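Local structure of 2-C-methyl-D-erythritol 2,4-cyclodiphosphate synthase (Thermus thermophilus, 1IV3) at residues Ala94-Thr99 with Ile127-Lys132; His42-Ala47 with Ala144-Leu149; Asp8-Glu13 with Val29-His34; Leu18-Leu23 with Asp36-Met41. The protein catalyses the conversion of 4-diphosphocytidyl-2-C-methyl-D-erythritol 2-phosphate to 2-C-methyl-D-erythritol 2,4-cyclodiphosphate with release of CMP, a step of the non-mevalonate route to isoprenoids. The protein carries 3 engineered substitutions. One frame throughout, in Å; residues are numbered along the deposited sequence.

Contact 1: Ala94-Thr99 with Ile127-Lys132; sequences ASLVLT and IGLTFK
Leu-96, Leu-98 and Leu-129 meet on one face of two neighbouring parallel strands, where one methyl of Leu-129 serves both partners. Leu-129 has CG anti to its backbone N (chi1 172°), and its CD1 lies 4.0 Å from CG of Leu-96 and 3.8 Å from CG of Leu-98. The leucine chains cross obliquely, one methyl against two branch carbons; at the end of a forked chain, such a methyl can touch two neighbours at once. Further along this face the ring of Phe-131 takes the next place, its CE1 4.3 Å from CD1 of Leu-98. Helix 109-120 packs on this face through Leu-112, which touches both Leu-129 and Phe-131.

The other face is more polar. Thr-130 turns OG1 between its backbone N and carbonyl carbon (chi1 58°), bringing it 3.4 Å from CG2 of Val-97. A water lies 2.9 Å from this OG1 and also near Leu-96 O. Beyond it, Lys-132 lays CG 3.8 Å from CG1 of Val-97, while its bent chain carries NZ away to Asp-8 of the second subunit. Ser-95 likewise hydrogen-bonds Ser-50 of that subunit, opposite Gly-128, whose lack of a side chain avoids crowding Ser-95 OG.

Five backbone hydrogen bonds join the strands, from Gly-128 N to Ala-94 O at one end to Lys-132 N to Leu-98 O (2.8 Å) at the other. The pair thus closes a beta-alpha-beta unit with an apolar face for its helix and a more polar face for the trimer interface, and it ends in Phe-131 and Lys-132 of the substrate-binding site.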
loop_
_atom_site.group_PDB
_atom_site.type_symbol
_atom_site.label_atom_id
_atom_site.label_comp_id
_atom_site.label_asym_id
_atom_site.label_seq_id
_atom_site.Cartn_x
_atom_site.Cartn_y
_atom_site.Cartn_z
ATOM N N ALA A 94 4.686 -6.301 -12.154
ATOM C CA ALA A 94 4.932 -6.090 -10.722
ATOM C C ALA A 94 5.281 -4.618 -10.514
ATOM O O ALA A 94 6.091 -4.083 -11.260
ATOM C CB ALA A 94 6.030 -7.005 -10.182
ATOM N N SER A 95 4.668 -3.989 -9.509
ATOM C CA SER A 95 4.909 -2.581 -9.236
ATOM C C SER A 95 5.189 -2.456 -7.752
ATOM O O SER A 95 4.333 -2.877 -6.970
ATOM C CB SER A 95 3.689 -1.737 -9.623
ATOM O OG SER A 95 3.978 -0.362 -9.378
ATOM N N LEU A 96 6.360 -1.932 -7.382
ATOM C CA LEU A 96 6.623 -1.882 -5.942
ATOM C C LEU A 96 7.425 -0.652 -5.553
ATOM O O LEU A 96 8.105 -0.075 -6.395
ATOM C CB LEU A 96 7.387 -3.122 -5.488
ATOM C CG LEU A 96 8.822 -3.233 -6.000
ATOM C CD1 LEU A 96 9.624 -4.232 -5.174
ATOM C CD2 LEU A 96 8.833 -3.676 -7.459
ATOM N N VAL A 97 7.300 -0.333 -4.264
ATOM C CA VAL A 97 8.021 0.800 -3.706
ATOM C C VAL A 97 8.944 0.308 -2.595
ATOM O O VAL A 97 8.512 -0.427 -1.708
ATOM C CB VAL A 97 7.071 1.832 -3.080
ATOM C CG1 VAL A 97 7.803 3.055 -2.574
ATOM C CG2 VAL A 97 6.011 2.245 -4.111
ATOM N N LEU A 98 10.189 0.753 -2.682
ATOM C CA LEU A 98 11.152 0.547 -1.624
ATOM C C LEU A 98 11.409 1.876 -0.906
ATOM O O LEU A 98 11.691 2.871 -1.576
ATOM C CB LEU A 98 12.473 0.028 -2.156
ATOM C CG LEU A 98 12.351 -1.182 -3.071
ATOM C CD1 LEU A 98 13.759 -1.694 -3.391
ATOM C CD2 LEU A 98 11.498 -2.271 -2.445
ATOM N N THR A 99 11.307 1.794 0.419
ATOM C CA THR A 99 11.488 2.975 1.255
ATOM C C THR A 99 12.597 2.741 2.260
ATOM O O THR A 99 12.581 1.763 3.016
ATOM C CB THR A 99 10.177 3.307 1.994
ATOM O OG1 THR A 99 9.126 3.493 1.037
ATOM C CG2 THR A 99 10.318 4.598 2.769
ATOM N N ILE A 127 8.111 -3.916 -15.108
ATOM C CA ILE A 127 8.713 -3.870 -13.774
ATOM C C ILE A 127 8.628 -2.419 -13.288
ATOM O O ILE A 127 9.334 -1.558 -13.816
ATOM C CB ILE A 127 10.175 -4.344 -13.712
ATOM C CG1 ILE A 127 10.394 -5.810 -14.096
ATOM C CG2 ILE A 127 10.751 -4.077 -12.313
ATOM C CD1 ILE A 127 9.699 -6.742 -13.116
ATOM N N GLY A 128 7.763 -2.149 -12.305
ATOM C CA GLY A 128 7.624 -0.768 -11.863
ATOM C C GLY A 128 8.263 -0.607 -10.490
ATOM O O GLY A 128 7.603 -0.866 -9.498
ATOM N N LEU A 129 9.525 -0.215 -10.447
ATOM C CA LEU A 129 10.258 -0.082 -9.200
ATOM C C LEU A 129 10.431 1.397 -8.884
ATOM O O LEU A 129 10.969 2.108 -9.743
ATOM C CB LEU A 129 11.603 -0.798 -9.353
ATOM C CG LEU A 129 12.592 -0.613 -8.199
ATOM C CD1 LEU A 129 12.010 -1.068 -6.870
ATOM C CD2 LEU A 129 13.894 -1.380 -8.487
ATOM N N THR A 130 9.969 1.884 -7.730
ATOM C CA THR A 130 10.245 3.278 -7.378
ATOM C C THR A 130 10.895 3.305 -5.997
ATOM O O THR A 130 10.687 2.373 -5.217
ATOM C CB THR A 130 8.981 4.161 -7.342
ATOM O OG1 THR A 130 8.052 3.612 -6.392
ATOM C CG2 THR A 130 8.285 4.151 -8.689
ATOM N N PHE A 131 11.648 4.365 -5.702
ATOM C CA PHE A 131 12.439 4.497 -4.491
ATOM C C PHE A 131 12.019 5.731 -3.705
ATOM O O PHE A 131 11.792 6.771 -4.338
ATOM C CB PHE A 131 13.933 4.651 -4.830
ATOM C CG PHE A 131 14.526 3.565 -5.695
ATOM C CD1 PHE A 131 14.214 2.232 -5.541
ATOM C CD2 PHE A 131 15.426 3.913 -6.697
ATOM C CE1 PHE A 131 14.801 1.286 -6.358
ATOM C CE2 PHE A 131 16.012 2.981 -7.509
ATOM C CZ PHE A 131 15.701 1.637 -7.348
ATOM N N LYS A 132 11.942 5.576 -2.400
ATOM C CA LYS A 132 11.592 6.658 -1.505
ATOM C C LYS A 132 12.475 6.577 -0.254
ATOM O O LYS A 132 13.004 5.529 0.095
ATOM C CB LYS A 132 10.137 6.623 -1.040
ATOM C CG LYS A 132 9.112 6.548 -2.144
ATOM C CD LYS A 132 8.950 7.839 -2.921
ATOM C CE LYS A 132 8.700 9.035 -2.012
ATOM N NZ LYS A 132 8.585 10.283 -2.827
HETATM O O HOH W 1 6.364 1.652 -7.715
#

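Contact 2: His42-Ala47 with Ala144-Leu149; sequences HALTDA and ARAVVL. With MG (magnesium ion), chain G.
Leu-44 reaches from helix 42-47 down to Ala-146 and Val-148 of strand 144-149. Its CB leaves the helix to one side of the strand, and chi1 of -72° sets CG anti to the carbonyl carbon. At CG the chain forks: CD1 continues anti to CA (chi2 165°), and the other branch, CD2, is the one turned to the strand. CD2 comes down on Ala-146, 3.8 Å from its CB, and lies 4.3 Å from CG1 of Val-148, so a single methyl spans two alternate residues of the strand. The leucine also packs on Leu-77 of helix 73-86 and on Ala-94 of strand 91-99.

On the same side of the helix, alanines permit a close approach of the backbones. Ala-43 CB stands 3.9 Å from Ala-144 CB. One turn later, Ala-47 CB meets CG2 of Val-148 at 3.9 Å, and the same methyl lies 3.7 Å from Ala-47 O. The small residues match an axis separation of only 7.2 Å. His-42 takes no part in this packing: its ring leads off to the magnesium ion, which ND1 binds at 2.0 Å, while NE2 is hydrogen-bonded to Ser-73.

Segment 42-47 of helix 39-50 crosses strand segment 144-149 at -35°, and that strand is itself flanked by strands 3-14 and 91-99.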
loop_
_atom_site.group_PDB
_atom_site.type_symbol
_atom_site.label_atom_id
_atom_site.label_comp_id
_atom_site.label_asym_id
_atom_site.label_seq_id
_atom_site.Cartn_x
_atom_site.Cartn_y
_atom_site.Cartn_z
ATOM N N HIS A 42 10.696 -10.277 -0.404
ATOM C CA HIS A 42 9.638 -10.793 0.470
ATOM C C HIS A 42 8.261 -10.237 0.117
ATOM O O HIS A 42 7.290 -10.994 0.072
ATOM C CB HIS A 42 9.935 -10.464 1.932
ATOM C CG HIS A 42 11.089 -11.263 2.437
ATOM N ND1 HIS A 42 11.604 -11.148 3.699
ATOM C CD2 HIS A 42 11.824 -12.217 1.801
ATOM C CE1 HIS A 42 12.617 -11.991 3.845
ATOM N NE2 HIS A 42 12.771 -12.649 2.705
ATOM N N ALA A 43 8.236 -8.938 -0.161
ATOM C CA ALA A 43 6.928 -8.341 -0.492
ATOM C C ALA A 43 6.386 -8.865 -1.814
ATOM O O ALA A 43 5.181 -9.081 -1.953
ATOM C CB ALA A 43 7.051 -6.821 -0.526
ATOM N N LEU A 44 7.255 -9.074 -2.814
ATOM C CA LEU A 44 6.819 -9.642 -4.092
ATOM C C LEU A 44 6.320 -11.063 -3.893
ATOM O O LEU A 44 5.329 -11.489 -4.486
ATOM C CB LEU A 44 7.974 -9.640 -5.117
ATOM C CG LEU A 44 8.332 -8.247 -5.642
ATOM C CD1 LEU A 44 9.674 -8.221 -6.361
ATOM C CD2 LEU A 44 7.207 -7.750 -6.547
ATOM N N THR A 45 7.020 -11.819 -3.041
ATOM C CA THR A 45 6.636 -13.226 -2.837
ATOM C C THR A 45 5.265 -13.309 -2.157
ATOM O O THR A 45 4.367 -14.068 -2.562
ATOM C CB THR A 45 7.691 -13.960 -1.997
ATOM O OG1 THR A 45 8.984 -13.920 -2.624
ATOM C CG2 THR A 45 7.349 -15.446 -1.878
ATOM N N ASP A 46 5.096 -12.511 -1.099
ATOM C CA ASP A 46 3.786 -12.457 -0.446
ATOM C C ASP A 46 2.699 -12.012 -1.430
ATOM O O ASP A 46 1.588 -12.545 -1.409
ATOM C CB ASP A 46 3.790 -11.535 0.769
ATOM C CG ASP A 46 4.201 -12.205 2.069
ATOM O OD1 ASP A 46 4.313 -13.451 2.087
ATOM O OD2 ASP A 46 4.391 -11.505 3.091
ATOM N N ALA A 47 2.969 -11.030 -2.288
ATOM C CA ALA A 47 1.959 -10.560 -3.234
ATOM C C ALA A 47 1.541 -11.673 -4.187
ATOM O O ALA A 47 0.353 -11.842 -4.477
ATOM C CB ALA A 47 2.479 -9.360 -4.018
ATOM N N ALA A 144 9.122 -2.388 2.003
ATOM C CA ALA A 144 8.727 -2.622 0.620
ATOM C C ALA A 144 7.225 -2.853 0.592
ATOM O O ALA A 144 6.726 -3.519 1.501
ATOM C CB ALA A 144 9.424 -3.830 0.003
ATOM N N ARG A 145 6.553 -2.336 -0.431
ATOM C CA ARG A 145 5.156 -2.702 -0.678
ATOM C C ARG A 145 5.009 -2.959 -2.164
ATOM O O ARG A 145 5.583 -2.205 -2.966
ATOM C CB ARG A 145 4.197 -1.615 -0.188
ATOM C CG ARG A 145 4.423 -1.259 1.282
ATOM C CD ARG A 145 3.346 -0.297 1.791
ATOM N NE ARG A 145 3.453 -0.209 3.257
ATOM C CZ ARG A 145 4.299 0.661 3.799
ATOM N NH1 ARG A 145 5.014 1.444 3.003
ATOM N NH2 ARG A 145 4.399 0.737 5.116
ATOM N N ALA A 146 4.292 -4.033 -2.500
ATOM C CA ALA A 146 4.242 -4.501 -3.872
ATOM C C ALA A 146 2.826 -4.892 -4.302
ATOM O O ALA A 146 2.131 -5.485 -3.478
ATOM C CB ALA A 146 5.137 -5.725 -4.096
ATOM N N VAL A 147 2.492 -4.587 -5.557
ATOM C CA VAL A 147 1.260 -5.121 -6.169
ATOM C C VAL A 147 1.668 -5.950 -7.378
ATOM O O VAL A 147 2.544 -5.532 -8.161
ATOM C CB VAL A 147 0.285 -4.010 -6.598
ATOM C CG1 VAL A 147 -1.052 -4.536 -7.060
ATOM C CG2 VAL A 147 0.035 -3.050 -5.433
ATOM N N VAL A 148 1.068 -7.111 -7.542
ATOM C CA VAL A 148 1.342 -7.867 -8.774
ATOM C C VAL A 148 0.023 -8.062 -9.514
ATOM O O VAL A 148 -1.081 -8.086 -8.934
ATOM C CB VAL A 148 1.999 -9.236 -8.517
ATOM C CG1 VAL A 148 3.386 -9.087 -7.914
ATOM C CG2 VAL A 148 1.102 -10.068 -7.614
ATOM N N LEU A 149 0.162 -8.197 -10.829
ATOM C CA LEU A 149 -1.020 -8.409 -11.672
ATOM C C LEU A 149 -0.770 -9.663 -12.499
ATOM O O LEU A 149 0.337 -9.794 -13.041
ATOM C CB LEU A 149 -1.234 -7.173 -12.525
ATOM C CG LEU A 149 -2.434 -7.123 -13.465
ATOM C CD1 LEU A 149 -3.731 -7.135 -12.675
ATOM C CD2 LEU A 149 -2.323 -5.894 -14.370
HETATM MG MG MG G . 11.262 -9.856 5.135
HETATM O O HOH W 2 10.168 -11.223 6.677
#

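Contact 3: Asp8-Glu13 with Val29-His34; sequences DSHRLE and VGALAH. With MG (magnesium ion), chain G.
His-10 and Ala-31 lie where the short strand 29-31 joins the edge of the sheet beside the metal-binding strand 3-14. His-10 CB is 3.7 Å from Ala-31 CB, and Ala-33 CB also approaches the imidazole obliquely, although Ala-33 is poorly ordered. CG of His-10 is placed anti to the carbonyl carbon (chi1 -70°), and NE2 binds the magnesium ion at 2.0 Å. Two residues earlier, Asp-8 offers OD2 to the same ion at 1.9 Å, and His-42 supplies the third protein ligand. A water 2.3 Å from the metal adds a further ligand. Asp-8 OD1 forms a salt bridge to Lys-132 of the third subunit, a second partner that would help to hold the carboxylate in place.

The strands run antiparallel. Glu-13 and Gly-30 form a hydrogen-bonded pair: Glu-13 N donates to Gly-30 O at 2.7 Å, and Gly-30 N returns a bond to Glu-13 O. Leu-32 N adds a nearly straight bond to Arg-11 O at 3.1 Å. Between these, Leu-12 and Ala-31 are a non-hydrogen-bonded pair whose side chains diverge. Leu-12 puts its methyl CD2 against the Gly-30 backbone, 3.6 Å from Gly-30 C. A water accepts from Arg-11 N and gives a weak bond to Leu-32 O.

Past Leu-32 the chain runs as a loop to His-34, predicted to stabilise the transition state. An Asp and a His two positions apart on one strand, completed by a helix histidine, form the divalent-metal site characteristic of the IspF family.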
loop_
_atom_site.group_PDB
_atom_site.type_symbol
_atom_site.label_atom_id
_atom_site.label_comp_id
_atom_site.label_asym_id
_atom_site.label_seq_id
_atom_site.Cartn_x
_atom_site.Cartn_y
_atom_site.Cartn_z
ATOM N N ASP A 8 6.682 -5.884 3.257
ATOM C CA ASP A 8 7.726 -6.382 4.148
ATOM C C ASP A 8 8.495 -5.197 4.725
ATOM O O ASP A 8 8.630 -4.139 4.101
ATOM C CB ASP A 8 8.715 -7.297 3.440
ATOM C CG ASP A 8 9.574 -8.078 4.433
ATOM O OD1 ASP A 8 9.138 -8.232 5.592
ATOM O OD2 ASP A 8 10.716 -8.387 4.040
ATOM N N SER A 9 9.012 -5.414 5.923
ATOM C CA SER A 9 9.915 -4.429 6.525
ATOM C C SER A 9 10.990 -5.150 7.332
ATOM O O SER A 9 10.744 -6.253 7.813
ATOM C CB SER A 9 9.131 -3.443 7.388
ATOM O OG SER A 9 8.698 -4.062 8.592
ATOM N N HIS A 10 12.154 -4.519 7.451
ATOM C CA HIS A 10 13.207 -5.020 8.313
ATOM C C HIS A 10 13.938 -3.862 8.989
ATOM O O HIS A 10 14.140 -2.813 8.384
ATOM C CB HIS A 10 14.266 -5.854 7.583
ATOM C CG HIS A 10 13.663 -7.159 7.148
ATOM N ND1 HIS A 10 13.703 -8.299 7.923
ATOM C CD2 HIS A 10 12.981 -7.483 6.020
ATOM C CE1 HIS A 10 13.081 -9.279 7.281
ATOM N NE2 HIS A 10 12.633 -8.808 6.123
ATOM N N ARG A 11 14.305 -4.157 10.233
ATOM C CA ARG A 11 15.164 -3.261 10.985
ATOM C C ARG A 11 16.499 -3.243 10.246
ATOM O O ARG A 11 17.006 -4.264 9.785
ATOM C CB ARG A 11 15.322 -3.739 12.411
ATOM C CG ARG A 11 15.772 -2.754 13.463
ATOM C CD ARG A 11 15.309 -3.222 14.849
ATOM N NE ARG A 11 14.137 -2.465 15.284
ATOM C CZ ARG A 11 14.100 -1.145 15.441
ATOM N NH1 ARG A 11 15.169 -0.395 15.205
ATOM N NH2 ARG A 11 12.975 -0.558 15.840
ATOM N N LEU A 12 17.047 -2.036 10.172
ATOM C CA LEU A 12 18.356 -1.942 9.518
ATOM C C LEU A 12 19.446 -1.771 10.567
ATOM O O LEU A 12 19.309 -0.995 11.511
ATOM C CB LEU A 12 18.332 -0.784 8.528
ATOM C CG LEU A 12 17.542 -1.000 7.241
ATOM C CD1 LEU A 12 17.345 0.338 6.546
ATOM C CD2 LEU A 12 18.252 -2.003 6.328
ATOM N N GLU A 13 20.559 -2.494 10.422
ATOM C CA GLU A 13 21.616 -2.239 11.409
ATOM C C GLU A 13 22.970 -2.039 10.739
ATOM O O GLU A 13 23.278 -2.595 9.685
ATOM C CB GLU A 13 21.658 -3.376 12.427
ATOM C CG GLU A 13 21.458 -2.900 13.864
ATOM C CD GLU A 13 20.232 -3.515 14.513
ATOM O OE1 GLU A 13 19.811 -4.595 14.040
ATOM O OE2 GLU A 13 19.706 -2.914 15.473
ATOM N N VAL A 29 24.504 -0.000 6.137
ATOM C CA VAL A 29 23.467 -0.609 6.962
ATOM C C VAL A 29 22.782 -1.745 6.216
ATOM O O VAL A 29 22.643 -1.731 4.991
ATOM C CB VAL A 29 22.392 0.401 7.409
ATOM C CG1 VAL A 29 23.004 1.508 8.254
ATOM C CG2 VAL A 29 21.653 1.005 6.219
ATOM N N GLY A 30 22.346 -2.770 6.929
ATOM C CA GLY A 30 21.758 -3.927 6.251
ATOM C C GLY A 30 20.722 -4.548 7.156
ATOM O O GLY A 30 20.550 -4.171 8.318
ATOM N N ALA A 31 19.964 -5.518 6.651
ATOM C CA ALA A 31 18.932 -5.987 7.584
ATOM C C ALA A 31 19.584 -6.852 8.658
ATOM O O ALA A 31 20.537 -7.597 8.455
ATOM C CB ALA A 31 17.804 -6.685 6.852
ATOM N N LEU A 32 19.029 -6.670 9.847
ATOM C CA LEU A 32 19.291 -7.501 11.009
ATOM C C LEU A 32 18.196 -8.560 10.997
ATOM O O LEU A 32 17.019 -8.200 11.107
ATOM C CB LEU A 32 19.282 -6.678 12.290
ATOM C CG LEU A 32 18.732 -7.356 13.545
ATOM C CD1 LEU A 32 19.754 -7.258 14.670
ATOM C CD2 LEU A 32 17.392 -6.767 13.955
ATOM N N ALA A 33 18.554 -9.829 10.826
ATOM C CA ALA A 33 17.478 -10.806 10.705
ATOM C C ALA A 33 17.985 -12.233 10.508
ATOM O O ALA A 33 19.181 -12.504 10.509
ATOM C CB ALA A 33 16.558 -10.458 9.535
ATOM N N HIS A 34 16.986 -13.100 10.332
ATOM C CA HIS A 34 17.214 -14.524 10.136
ATOM C C HIS A 34 17.300 -14.863 8.658
ATOM O O HIS A 34 17.984 -15.815 8.285
ATOM C CB HIS A 34 16.120 -15.297 10.886
ATOM C CG HIS A 34 16.360 -15.145 12.364
ATOM N ND1 HIS A 34 15.853 -14.095 13.098
ATOM C CD2 HIS A 34 17.083 -15.892 13.229
ATOM C CE1 HIS A 34 16.234 -14.207 14.357
ATOM N NE2 HIS A 34 16.980 -15.296 14.464
HETATM MG MG MG G . 11.262 -9.856 5.135
HETATM O O HOH W 2 10.168 -11.223 6.677
HETATM O O HOH W 3 13.901 -6.757 11.236
#

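Contact 4: Leu18-Leu23 with Asp36-Met41; sequences LYLCGL and DGDAAM. Engineered in segment 36-41: Met-41 (natural residue Leu).
Hydrogen bonds from Cys-21 and Gly-22 to the carboxylate of Asp-38 hold the beta turn of 18-23 to the start of helix 39-50. Cys-21 N reaches OD1 at 2.9 Å and Gly-22 N reaches OD2 at 2.8 Å, each oxygen accepting through its syn lone pair; the cysteine bond is the more bent (139° against 156° at the hydrogen). Asp-38 has CG anti to its backbone N (chi1 -169°), and as N-cap it also takes a bond from Met-41 N to OD1, met from above the carboxylate plane at 3.0 Å and almost straight. Aspartate suits a place where one short side chain must cap a helix and grip a turn. Asp-36 prepares this: its OD2 accepts from Asp-38 N in an Asx turn and is also bonded by Ser-73. The type I' turn takes positive phi at Cys-21, though it is no glycine, and at Gly-22, where a CB would jam against the preceding carbonyl O.

Water joins the backbones: one molecule accepts from Tyr-19 N and donates to Asp-36 O. Another donates to Tyr-19 O.

Van der Waals packing completes the join. Cys-21 SG lies 3.7 Å from Ala-40 CB, and the bent chain of Met-41, an engineered residue, brings CE 3.8 Å from Cys-21 C. Tyr-19 meets Asp-36 at about a right angle, CD2 3.8 Å from its CB.

Three backbone N-H groups thus converge on one buried carboxylate, which, together with the helix N-terminus, would favour its ionised form.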
loop_
_atom_site.group_PDB
_atom_site.type_symbol
_atom_site.label_atom_id
_atom_site.label_comp_id
_atom_site.label_asym_id
_atom_site.label_seq_id
_atom_site.Cartn_x
_atom_site.Cartn_y
_atom_site.Cartn_z
ATOM N N LEU A 18 23.442 -5.475 2.838
ATOM C CA LEU A 18 22.102 -5.101 2.405
ATOM C C LEU A 18 21.749 -5.838 1.118
ATOM O O LEU A 18 22.485 -5.715 0.135
ATOM C CB LEU A 18 22.001 -3.590 2.164
ATOM C CG LEU A 18 20.653 -3.147 1.592
ATOM C CD1 LEU A 18 19.526 -3.401 2.575
ATOM C CD2 LEU A 18 20.696 -1.674 1.199
ATOM N N TYR A 19 20.656 -6.588 1.134
ATOM C CA TYR A 19 20.185 -7.272 -0.058
ATOM C C TYR A 19 18.849 -6.714 -0.515
ATOM O O TYR A 19 17.938 -6.600 0.319
ATOM C CB TYR A 19 19.993 -8.779 0.215
ATOM C CG TYR A 19 21.337 -9.409 0.504
ATOM C CD1 TYR A 19 22.152 -9.667 -0.595
ATOM C CD2 TYR A 19 21.752 -9.718 1.784
ATOM C CE1 TYR A 19 23.392 -10.242 -0.407
ATOM C CE2 TYR A 19 23.011 -10.299 1.988
ATOM C CZ TYR A 19 23.800 -10.542 0.875
ATOM O OH TYR A 19 25.047 -11.117 1.008
ATOM N N LEU A 20 18.728 -6.399 -1.809
ATOM C CA LEU A 20 17.455 -5.863 -2.305
ATOM C C LEU A 20 17.256 -6.342 -3.733
ATOM O O LEU A 20 18.174 -6.271 -4.550
ATOM C CB LEU A 20 17.370 -4.339 -2.238
ATOM C CG LEU A 20 17.111 -3.739 -0.854
ATOM C CD1 LEU A 20 17.315 -2.225 -0.858
ATOM C CD2 LEU A 20 15.713 -4.050 -0.343
ATOM N N CYS A 21 16.059 -6.857 -3.992
ATOM C CA CYS A 21 15.781 -7.333 -5.339
ATOM C C CYS A 21 16.729 -8.437 -5.787
ATOM O O CYS A 21 16.935 -8.625 -6.986
ATOM C CB CYS A 21 15.877 -6.170 -6.345
ATOM S SG CYS A 21 14.613 -4.895 -6.079
ATOM N N GLY A 22 17.295 -9.163 -4.838
ATOM C CA GLY A 22 18.144 -10.308 -5.113
ATOM C C GLY A 22 19.601 -9.919 -5.192
ATOM O O GLY A 22 20.430 -10.824 -5.338
ATOM N N LEU A 23 19.926 -8.630 -5.094
ATOM C CA LEU A 23 21.322 -8.214 -5.186
ATOM C C LEU A 23 21.927 -7.699 -3.886
ATOM O O LEU A 23 21.240 -7.108 -3.034
ATOM C CB LEU A 23 21.426 -7.045 -6.165
ATOM C CG LEU A 23 20.784 -7.222 -7.535
ATOM C CD1 LEU A 23 21.046 -5.969 -8.368
ATOM C CD2 LEU A 23 21.299 -8.489 -8.210
ATOM N N ASP A 36 17.917 -13.123 4.546
ATOM C CA ASP A 36 18.758 -12.057 4.004
ATOM C C ASP A 36 18.064 -10.715 4.184
ATOM O O ASP A 36 18.583 -9.643 3.860
ATOM C CB ASP A 36 19.079 -12.295 2.532
ATOM C CG ASP A 36 17.841 -12.517 1.679
ATOM O OD1 ASP A 36 17.991 -13.115 0.591
ATOM O OD2 ASP A 36 16.753 -12.081 2.111
ATOM N N GLY A 37 16.833 -10.769 4.704
ATOM C CA GLY A 37 16.108 -9.530 4.907
ATOM C C GLY A 37 15.823 -8.719 3.660
ATOM O O GLY A 37 15.618 -7.490 3.747
ATOM N N ASP A 38 15.784 -9.363 2.499
ATOM C CA ASP A 38 15.479 -8.674 1.248
ATOM C C ASP A 38 13.988 -8.345 1.147
ATOM O O ASP A 38 13.143 -9.163 0.754
ATOM C CB ASP A 38 15.873 -9.542 0.058
ATOM C CG ASP A 38 15.854 -8.849 -1.284
ATOM O OD1 ASP A 38 14.963 -8.010 -1.555
ATOM O OD2 ASP A 38 16.740 -9.192 -2.102
ATOM N N ALA A 39 13.651 -7.120 1.540
ATOM C CA ALA A 39 12.254 -6.710 1.661
ATOM C C ALA A 39 11.522 -6.725 0.330
ATOM O O ALA A 39 10.321 -7.004 0.258
ATOM C CB ALA A 39 12.260 -5.334 2.316
ATOM N N ALA A 40 12.214 -6.387 -0.758
ATOM C CA ALA A 40 11.656 -6.416 -2.106
ATOM C C ALA A 40 11.211 -7.836 -2.450
ATOM O O ALA A 40 10.074 -8.100 -2.815
ATOM C CB ALA A 40 12.670 -5.969 -3.157
ATOM N N MET A 41 12.164 -8.766 -2.310
ATOM C CA MET A 41 11.833 -10.159 -2.583
ATOM C C MET A 41 10.679 -10.614 -1.696
ATOM O O MET A 41 9.756 -11.289 -2.158
ATOM C CB MET A 41 13.017 -11.095 -2.343
ATOM C CG MET A 41 14.132 -11.084 -3.365
ATOM S SD MET A 41 13.751 -11.813 -4.975
ATOM C CE MET A 41 13.444 -10.385 -5.940
HETATM O O HOH W 4 19.508 -7.002 3.902
HETATM O O HOH W 5 16.311 -5.542 2.387
#

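In the fold
Contacts 1, 2 and 3 share one sheet, and contact 4 joins it through helix 39-50. Contacts 1 and 2 meet through neighbouring strands, Val-97 N lying 2.9 Å from Arg-145 O, and contacts 2 and 3 through Ala-144 N and Asp-8 O, 2.8 Å apart. Helix 39-50 belongs to both contact 2 and contact 4: its start is capped in contact 4, and His-42 then joins Asp-8 and His-10 of contact 3 at the magnesium ion. Gly-37 of contact 4 packs beside these ligands, with its O 3.5 Å from His-10 CD2. Contact 1 lies about 18 Å from contact 3 between centres, yet through Lys-132 it serves the metal site of a neighbouring subunit.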